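Local coordinates for MmoQ (Methylococcus capsulatus, PDB 3P3Q), which is a response-regulator fragment carrying the HDOD domain of a protein that probably makes cyclic di-GMP from GTP, at residues A14-L19 and E28-L33. The protein carries 4 engineered substitutions. Sequence-based numbering, arbitrary orientation.
Sequences AAILNL and EALAQL
Leu-33 reaches from helix 27-34 into the hollow formed by Ala-15, Ile-16 and Leu-19, one turn of helix 10-21. Its CD2 methyl does most of the filling: CD2 of Leu-33 rests on the CB methyl of Ala-15 at 3.7 Å and meets Leu-19 CD1 at 3.6 Å. The shank of Leu-33 runs past Ile-16 in the opposite sense, with Leu-33 CG lying 3.8 Å from Ile-16 CG1. A chi1 of -61° sets that CG1 beside the backbone N of Ile-16, while CG2 of Ile-16, on the other branch, lies a looser 4.4 Å from Leu-30 CD1.

Leu-19 fits the other way, its CD1 entering the dip on the facing helix bordered by Ala-29, Leu-30 and Leu-33 and its side chain crossing that of Leu-33 at a slant. There Leu-19 CD1 comes within 3.5 Å of the carbonyl oxygen of Ala-29, a van der Waals contact with backbone, and 4.0 Å from Leu-30 CD1. The CB of Leu-30 does not point at helix 10-21, but its CD1 end swings closer.

The two segments run nearly antiparallel, at 166°, with their axes 10.2 Å apart, and eight residues link them: this is a helical hairpin within the HDOD domain. Val-25, from the connecting loop, touches both Leu-19 and Leu-30, while Ala-78 and Leu-81 lie against Ile-16 and Leu-71 against Leu-30. Ile-16 and Leu-30 are buried, whereas Ala-15, Leu-19, Ala-29 and Leu-33 stay partly exposed. No hydrogen bond or salt bridge joins the segments, so between them the fit probably rests on methyl packing and the burial of apolar surface.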
ATOM      1  N   ALA A  14       3.419   6.654 -16.917  1.00 23.90           N
ATOM      2  CA  ALA A  14       4.210   7.157 -18.033  1.00 27.85           C
ATOM      3  C   ALA A  14       5.700   6.987 -17.742  1.00 23.89           C
ATOM      4  O   ALA A  14       6.439   6.432 -18.559  1.00 29.23           O
ATOM      5  CB  ALA A  14       3.866   8.622 -18.319  1.00 23.41           C
ATOM      6  N   ALA A  15       6.130   7.438 -16.565  1.00 18.23           N
ATOM      7  CA  ALA A  15       7.538   7.322 -16.161  1.00 21.10           C
ATOM      8  C   ALA A  15       7.996   5.876 -16.197  1.00 35.99           C
ATOM      9  O   ALA A  15       9.028   5.547 -16.802  1.00 40.86           O
ATOM     10  CB  ALA A  15       7.740   7.887 -14.767  1.00 13.77           C
ATOM     11  N   ILE A  16       7.230   5.008 -15.539  1.00 30.71           N
ATOM     12  CA  ILE A  16       7.618   3.606 -15.426  1.00 26.70           C
ATOM     13  C   ILE A  16       7.728   2.947 -16.801  1.00 25.49           C
ATOM     14  O   ILE A  16       8.660   2.186 -17.057  1.00 37.61           O
ATOM     15  CB  ILE A  16       6.629   2.802 -14.520  1.00 30.39           C
ATOM     16  CG1 ILE A  16       6.622   3.383 -13.105  1.00 24.74           C
ATOM     17  CG2 ILE A  16       7.001   1.318 -14.504  1.00 16.96           C
ATOM     18  CD1 ILE A  16       5.520   2.867 -12.213  1.00 15.75           C
ATOM     19  N   LEU A  17       6.773   3.246 -17.680  1.00 31.55           N
ATOM     20  CA  LEU A  17       6.749   2.676 -19.025  1.00 34.70           C
ATOM     21  C   LEU A  17       7.955   3.139 -19.816  1.00 33.52           C
ATOM     22  O   LEU A  17       8.641   2.333 -20.443  1.00 34.75           O
ATOM     23  CB  LEU A  17       5.464   3.063 -19.772  1.00 41.87           C
ATOM     24  CG  LEU A  17       4.838   1.980 -20.670  1.00 41.78           C
ATOM     25  CD1 LEU A  17       3.447   2.370 -21.147  1.00 41.34           C
ATOM     26  CD2 LEU A  17       5.725   1.639 -21.844  1.00 36.64           C
ATOM     27  N   ASN A  18       8.210   4.443 -19.786  1.00 28.40           N
ATOM     28  CA  ASN A  18       9.327   5.000 -20.529  1.00 25.06           C
ATOM     29  C   ASN A  18      10.629   4.421 -20.022  1.00 36.04           C
ATOM     30  O   ASN A  18      11.422   3.890 -20.797  1.00 45.65           O
ATOM     31  CB  ASN A  18       9.335   6.530 -20.442  1.00 40.98           C
ATOM     32  CG  ASN A  18      10.645   7.156 -20.978  1.00 60.04           C
ATOM     33  OD1 ASN A  18      11.197   8.094 -20.366  1.00 53.49           O
ATOM     34  ND2 ASN A  18      11.140   6.641 -22.126  1.00 53.06           N
ATOM     35  N   LEU A  19      10.835   4.500 -18.712  1.00 34.69           N
ATOM     36  CA  LEU A  19      12.022   3.915 -18.090  1.00 33.41           C
ATOM     37  C   LEU A  19      12.297   2.495 -18.598  1.00 39.09           C
ATOM     38  O   LEU A  19      13.406   2.168 -19.008  1.00 39.78           O
ATOM     39  CB  LEU A  19      11.821   3.870 -16.578  1.00 29.97           C
ATOM     40  CG  LEU A  19      12.920   4.437 -15.690  1.00 42.60           C
ATOM     41  CD1 LEU A  19      12.598   4.125 -14.233  1.00 38.02           C
ATOM     42  CD2 LEU A  19      14.293   3.884 -16.089  1.00 44.58           C
ATOM     43  N   GLU A  28      17.448  -0.708  -9.674  1.00 34.13           N
ATOM     44  CA  GLU A  28      17.287   0.276  -8.622  1.00 36.91           C
ATOM     45  C   GLU A  28      16.351   1.389  -9.111  1.00 36.35           C
ATOM     46  O   GLU A  28      15.484   1.855  -8.378  1.00 29.46           O
ATOM     47  CB  GLU A  28      18.649   0.845  -8.231  1.00 47.38           C
ATOM     48  CG  GLU A  28      18.818   1.101  -6.742  1.00 67.23           C
ATOM     49  CD  GLU A  28      18.842  -0.178  -5.919  1.00 72.48           C
ATOM     50  OE1 GLU A  28      19.550  -1.140  -6.303  1.00 76.94           O
ATOM     51  OE2 GLU A  28      18.151  -0.219  -4.882  1.00 68.64           O
ATOM     52  N   ALA A  29      16.522   1.804 -10.360  1.00 29.24           N
ATOM     53  CA  ALA A  29      15.750   2.921 -10.871  1.00 32.63           C
ATOM     54  C   ALA A  29      14.275   2.547 -11.086  1.00 35.84           C
ATOM     55  O   ALA A  29      13.378   3.368 -10.905  1.00 34.44           O
ATOM     56  CB  ALA A  29      16.357   3.431 -12.151  1.00 16.96           C
ATOM     57  N   LEU A  30      14.043   1.303 -11.482  1.00 32.31           N
ATOM     58  CA  LEU A  30      12.699   0.789 -11.703  1.00 29.12           C
ATOM     59  C   LEU A  30      12.002   0.611 -10.354  1.00 28.14           C
ATOM     60  O   LEU A  30      10.838   0.980 -10.187  1.00 36.21           O
ATOM     61  CB  LEU A  30      12.798  -0.544 -12.443  1.00 27.47           C
ATOM     62  CG  LEU A  30      11.756  -0.885 -13.500  1.00 35.60           C
ATOM     63  CD1 LEU A  30      11.325   0.356 -14.256  1.00 40.50           C
ATOM     64  CD2 LEU A  30      12.308  -1.935 -14.432  1.00 24.09           C
ATOM     65  N   ALA A  31      12.728   0.054  -9.390  1.00 24.22           N
ATOM     66  CA  ALA A  31      12.194  -0.177  -8.050  1.00 29.16           C
ATOM     67  C   ALA A  31      11.762   1.102  -7.357  1.00 37.96           C
ATOM     68  O   ALA A  31      10.722   1.132  -6.699  1.00 40.79           O
ATOM     69  CB  ALA A  31      13.216  -0.909  -7.178  1.00 21.71           C
ATOM     70  N   GLN A  32      12.578   2.144  -7.479  1.00 37.54           N
ATOM     71  CA  GLN A  32      12.311   3.386  -6.781  1.00 34.20           C
ATOM     72  C   GLN A  32      10.925   3.878  -7.156  1.00 35.01           C
ATOM     73  O   GLN A  32      10.119   4.183  -6.285  1.00 40.76           O
ATOM     74  CB  GLN A  32      13.365   4.449  -7.111  1.00 31.10           C
ATOM     75  CG  GLN A  32      13.815   4.448  -8.555  1.00 44.85           C
ATOM     76  CD  GLN A  32      14.167   5.844  -9.109  1.00 53.10           C
ATOM     77  OE1 GLN A  32      13.917   6.126 -10.293  1.00 54.05           O
ATOM     78  NE2 GLN A  32      14.762   6.706  -8.268  1.00 37.27           N
ATOM     79  N   LEU A  33      10.676   3.947  -8.462  1.00 32.25           N
ATOM     80  CA  LEU A  33       9.395   4.342  -9.045  1.00 38.94           C
ATOM     81  C   LEU A  33       8.229   3.382  -8.730  1.00 33.79           C
ATOM     82  O   LEU A  33       7.180   3.786  -8.224  1.00 34.59           O
ATOM     83  CB  LEU A  33       9.560   4.396 -10.560  1.00 41.55           C
ATOM     84  CG  LEU A  33       9.126   5.651 -11.292  1.00 35.66           C
ATOM     85  CD1 LEU A  33       9.513   6.892 -10.502  1.00 38.55           C
ATOM     86  CD2 LEU A  33       9.810   5.633 -12.632  1.00 35.10           C
TER